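PDB 4U63: DNA photolyase from Agrobacterium tumefaciens, which uses light absorbed through a methenyltetrahydrofolate antenna and an FAD cofactor to repair cyclobutane pyrimidine dimers in ultraviolet-damaged DNA. Local coordinates for residues I28-K33 / I54-R59. Sequence-based numbering, arbitrary orientation.
Sequences IVWFRK and IPVYIR
Trp30 lays one face of its indole against Ile58, whose CD1 sits 3.9 Å from the centroid of the five-membered ring of Trp30, a CH-pi contact 20° off the ring normal. The indole reaches across because its CG stands anti to the backbone N (chi1 176°); on its other face lies CD of Arg32, so aliphatic carbon sandwiches the ring. The Arg32 guanidinium is fixed elsewhere, by the carbonyl of Asn118 and a salt bridge to Asp129. On the same side of the sheet, Val56 CG1 packs 3.7 Å from Ile28 CG2, branched side chains that suit an extended backbone and fill the layer beneath helix 99-110. The two strands are neighbours in the parallel sheet of the Rossmann-like N-terminal domain of photolyases, joined through helix 41-49 in a beta-alpha-beta unit. Val29 spends both its N and its O on strand 54-59, bonding the two residues that flank Pro55: its N donates to Ile54 O at 3.0 Å, and its O accepts from Val56 N. A third rung joins Phe31 N to Val56 O at 2.8 Å. Pro55 has no N-H to give, but its N faces away from strand 28-31, so the ladder loses nothing. On the opposite face, Phe31 CE1 meets Pro55 CB at 3.9 Å, ring and pyrrolidine side by side and pointing the same way. Phe31 and Tyr57 suit this face because they set aromatic carbon against leucines of helix 68-87. One water accepts from Trp30 NE1 at 3.0 Å, lies close to the carbonyls of Phe31 and Ile58, and rests over the centre of the Tyr57 ring. The edge of that ring faces Arg32 O, 3.3 Å from Tyr57 CE2, while Tyr57 OH is hydrogen-bonded to a second water at 2.7 Å.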
ATOM      1  N   ILE A  28     -12.036 -14.557 -21.110  1.00 23.44           N
ATOM      2  CA  ILE A  28     -12.353 -13.702 -19.980  1.00 23.66           C
ATOM      3  C   ILE A  28     -11.070 -13.252 -19.292  1.00 22.45           C
ATOM      4  O   ILE A  28     -10.191 -14.068 -19.008  1.00 22.20           O
ATOM      5  CB  ILE A  28     -13.258 -14.437 -18.969  1.00 25.61           C
ATOM      6  CG1 ILE A  28     -14.614 -14.740 -19.628  1.00 28.11           C
ATOM      7  CG2 ILE A  28     -13.452 -13.614 -17.701  1.00 27.77           C
ATOM      8  CD1 ILE A  28     -15.385 -15.836 -18.955  1.00 29.19           C
ATOM      9  N   VAL A  29     -10.970 -11.950 -19.036  1.00 22.70           N
ATOM     10  CA  VAL A  29      -9.865 -11.381 -18.278  1.00 21.06           C
ATOM     11  C   VAL A  29     -10.424 -10.901 -16.957  1.00 22.50           C
ATOM     12  O   VAL A  29     -11.186  -9.935 -16.919  1.00 23.68           O
ATOM     13  CB  VAL A  29      -9.195 -10.186 -18.996  1.00 21.38           C
ATOM     14  CG1 VAL A  29      -8.027  -9.665 -18.163  1.00 22.12           C
ATOM     15  CG2 VAL A  29      -8.724 -10.585 -20.380  1.00 24.22           C
ATOM     16  N   TRP A  30     -10.036 -11.565 -15.877  1.00 22.64           N
ATOM     17  CA  TRP A  30     -10.520 -11.217 -14.542  1.00 22.72           C
ATOM     18  C   TRP A  30      -9.519 -10.279 -13.857  1.00 22.19           C
ATOM     19  O   TRP A  30      -8.423 -10.704 -13.512  1.00 21.53           O
ATOM     20  CB  TRP A  30     -10.766 -12.500 -13.724  1.00 22.37           C
ATOM     21  CG  TRP A  30     -11.181 -12.259 -12.298  1.00 22.97           C
ATOM     22  CD1 TRP A  30     -11.768 -11.125 -11.782  1.00 21.86           C
ATOM     23  CD2 TRP A  30     -11.055 -13.174 -11.207  1.00 22.63           C
ATOM     24  NE1 TRP A  30     -11.996 -11.284 -10.451  1.00 23.07           N
ATOM     25  CE2 TRP A  30     -11.569 -12.529 -10.064  1.00 23.65           C
ATOM     26  CE3 TRP A  30     -10.544 -14.477 -11.080  1.00 23.75           C
ATOM     27  CZ2 TRP A  30     -11.595 -13.140  -8.803  1.00 22.57           C
ATOM     28  CZ3 TRP A  30     -10.565 -15.087  -9.817  1.00 24.80           C
ATOM     29  CH2 TRP A  30     -11.094 -14.416  -8.700  1.00 23.86           C
ATOM     30  N   PHE A  31      -9.919  -9.006 -13.703  1.00 21.40           N
ATOM     31  CA  PHE A  31      -9.151  -7.963 -13.007  1.00 21.31           C
ATOM     32  C   PHE A  31      -9.398  -7.997 -11.497  1.00 21.49           C
ATOM     33  O   PHE A  31     -10.544  -8.159 -11.053  1.00 21.90           O
ATOM     34  CB  PHE A  31      -9.555  -6.565 -13.503  1.00 21.90           C
ATOM     35  CG  PHE A  31      -8.980  -6.183 -14.838  1.00 21.92           C
ATOM     36  CD1 PHE A  31      -9.630  -6.525 -16.016  1.00 23.00           C
ATOM     37  CD2 PHE A  31      -7.799  -5.457 -14.917  1.00 23.04           C
ATOM     38  CE1 PHE A  31      -9.098  -6.155 -17.250  1.00 24.86           C
ATOM     39  CE2 PHE A  31      -7.269  -5.088 -16.138  1.00 21.83           C
ATOM     40  CZ  PHE A  31      -7.921  -5.431 -17.310  1.00 21.70           C
ATOM     41  N   ARG A  32      -8.325  -7.823 -10.720  1.00 21.68           N
ATOM     42  CA  ARG A  32      -8.403  -7.728  -9.257  1.00 22.31           C
ATOM     43  C   ARG A  32      -7.607  -6.489  -8.758  1.00 26.01           C
ATOM     44  O   ARG A  32      -8.158  -5.393  -8.710  1.00 33.76           O
ATOM     45  CB  ARG A  32      -7.924  -9.030  -8.608  1.00 20.38           C
ATOM     46  CG  ARG A  32      -8.808 -10.252  -8.888  1.00 21.64           C
ATOM     47  CD  ARG A  32      -8.421 -11.000 -10.158  1.00 21.51           C
ATOM     48  NE  ARG A  32      -7.100 -11.603 -10.060  1.00 22.79           N
ATOM     49  CZ  ARG A  32      -6.823 -12.726  -9.396  1.00 23.16           C
ATOM     50  NH1 ARG A  32      -7.784 -13.398  -8.753  1.00 24.51           N
ATOM     51  NH2 ARG A  32      -5.567 -13.178  -9.364  1.00 25.20           N
ATOM     52  N   LYS A  33      -6.334  -6.635  -8.408  1.00 21.80           N
ATOM     53  CA  LYS A  33      -5.506  -5.469  -8.040  1.00 22.83           C
ATOM     54  C   LYS A  33      -4.411  -5.343  -9.100  1.00 22.96           C
ATOM     55  O   LYS A  33      -3.208  -5.407  -8.823  1.00 22.16           O
ATOM     56  CB  LYS A  33      -4.953  -5.573  -6.619  1.00 25.73           C
ATOM     57  CG  LYS A  33      -6.042  -5.535  -5.549  1.00 26.89           C
ATOM     58  CD  LYS A  33      -5.486  -5.482  -4.132  1.00 29.60           C
ATOM     59  CE  LYS A  33      -6.602  -5.173  -3.134  1.00 34.81           C
ATOM     60  NZ  LYS A  33      -6.193  -5.264  -1.708  1.00 37.67           N
ATOM     61  N   ILE A  54     -13.420 -10.337 -22.781  1.00 23.59           N
ATOM     62  CA  ILE A  54     -14.451 -10.020 -21.799  1.00 24.49           C
ATOM     63  C   ILE A  54     -13.783  -9.655 -20.464  1.00 24.44           C
ATOM     64  O   ILE A  54     -13.509 -10.541 -19.643  1.00 23.01           O
ATOM     65  CB  ILE A  54     -15.414 -11.207 -21.568  1.00 27.29           C
ATOM     66  CG1 ILE A  54     -15.862 -11.848 -22.896  1.00 30.64           C
ATOM     67  CG2 ILE A  54     -16.613 -10.763 -20.728  1.00 29.33           C
ATOM     68  CD1 ILE A  54     -16.642 -10.939 -23.813  1.00 34.16           C
ATOM     69  N   PRO A  55     -13.506  -8.356 -20.245  1.00 24.24           N
ATOM     70  CA  PRO A  55     -12.956  -7.932 -18.961  1.00 22.22           C
ATOM     71  C   PRO A  55     -14.017  -7.917 -17.871  1.00 24.26           C
ATOM     72  O   PRO A  55     -15.121  -7.412 -18.094  1.00 25.84           O
ATOM     73  CB  PRO A  55     -12.463  -6.509 -19.242  1.00 25.02           C
ATOM     74  CG  PRO A  55     -12.330  -6.434 -20.711  1.00 25.73           C
ATOM     75  CD  PRO A  55     -13.470  -7.251 -21.211  1.00 25.06           C
ATOM     76  N   VAL A  56     -13.680  -8.467 -16.710  1.00 23.22           N
ATOM     77  CA  VAL A  56     -14.590  -8.493 -15.564  1.00 22.80           C
ATOM     78  C   VAL A  56     -13.840  -8.145 -14.281  1.00 22.01           C
ATOM     79  O   VAL A  56     -12.689  -8.558 -14.082  1.00 23.54           O
ATOM     80  CB  VAL A  56     -15.310  -9.867 -15.427  1.00 23.79           C
ATOM     81  CG1 VAL A  56     -14.327 -11.005 -15.189  1.00 24.07           C
ATOM     82  CG2 VAL A  56     -16.369  -9.821 -14.324  1.00 25.20           C
ATOM     83  N   TYR A  57     -14.498  -7.370 -13.426  1.00 22.67           N
ATOM     84  CA  TYR A  57     -14.037  -7.141 -12.064  1.00 21.49           C
ATOM     85  C   TYR A  57     -15.139  -7.655 -11.142  1.00 23.25           C
ATOM     86  O   TYR A  57     -16.301  -7.255 -11.272  1.00 25.15           O
ATOM     87  CB  TYR A  57     -13.757  -5.664 -11.775  1.00 20.60           C
ATOM     88  CG  TYR A  57     -13.284  -5.454 -10.356  1.00 20.05           C
ATOM     89  CD1 TYR A  57     -14.197  -5.306  -9.320  1.00 20.52           C
ATOM     90  CD2 TYR A  57     -11.926  -5.454 -10.036  1.00 20.88           C
ATOM     91  CE1 TYR A  57     -13.786  -5.140  -8.018  1.00 21.68           C
ATOM     92  CE2 TYR A  57     -11.501  -5.285  -8.717  1.00 21.70           C
ATOM     93  CZ  TYR A  57     -12.443  -5.128  -7.712  1.00 21.63           C
ATOM     94  OH  TYR A  57     -12.078  -4.966  -6.387  1.00 23.52           O
ATOM     95  N   ILE A  58     -14.756  -8.530 -10.220  1.00 23.90           N
ATOM     96  CA  ILE A  58     -15.665  -9.163  -9.297  1.00 24.30           C
ATOM     97  C   ILE A  58     -15.444  -8.623  -7.887  1.00 25.01           C
ATOM     98  O   ILE A  58     -14.315  -8.551  -7.397  1.00 24.92           O
ATOM     99  CB  ILE A  58     -15.464 -10.699  -9.302  1.00 24.80           C
ATOM    100  CG1 ILE A  58     -15.759 -11.256 -10.701  1.00 25.59           C
ATOM    101  CG2 ILE A  58     -16.351 -11.381  -8.258  1.00 25.83           C
ATOM    102  CD1 ILE A  58     -15.390 -12.711 -10.888  1.00 28.23           C
ATOM    103  N   ARG A  59     -16.542  -8.258  -7.240  1.00 27.05           N
ATOM    104  CA  ARG A  59     -16.537  -7.887  -5.843  1.00 27.17           C
ATOM    105  C   ARG A  59     -16.623  -9.206  -5.067  1.00 27.56           C
ATOM    106  O   ARG A  59     -17.698  -9.780  -4.918  1.00 28.62           O
ATOM    107  CB  ARG A  59     -17.717  -6.960  -5.560  1.00 31.23           C
ATOM    108  CG  ARG A  59     -17.635  -6.151  -4.286  1.00 37.38           C
ATOM    109  CD  ARG A  59     -18.466  -4.876  -4.399  1.00 38.53           C
ATOM    110  NE  ARG A  59     -19.878  -5.134  -4.726  1.00 38.30           N
ATOM    111  CZ  ARG A  59     -20.936  -4.595  -4.104  1.00 37.27           C
ATOM    112  NH1 ARG A  59     -20.792  -3.723  -3.101  1.00 42.25           N
ATOM    113  NH2 ARG A  59     -22.163  -4.926  -4.500  1.00 36.46           N
TER
HETATM  114  O   HOH W   1     -12.150  -8.764  -8.916  1.00 21.86           O
HETATM  115  O   HOH W   2      -9.518  -4.793  -5.699  1.00 26.20           O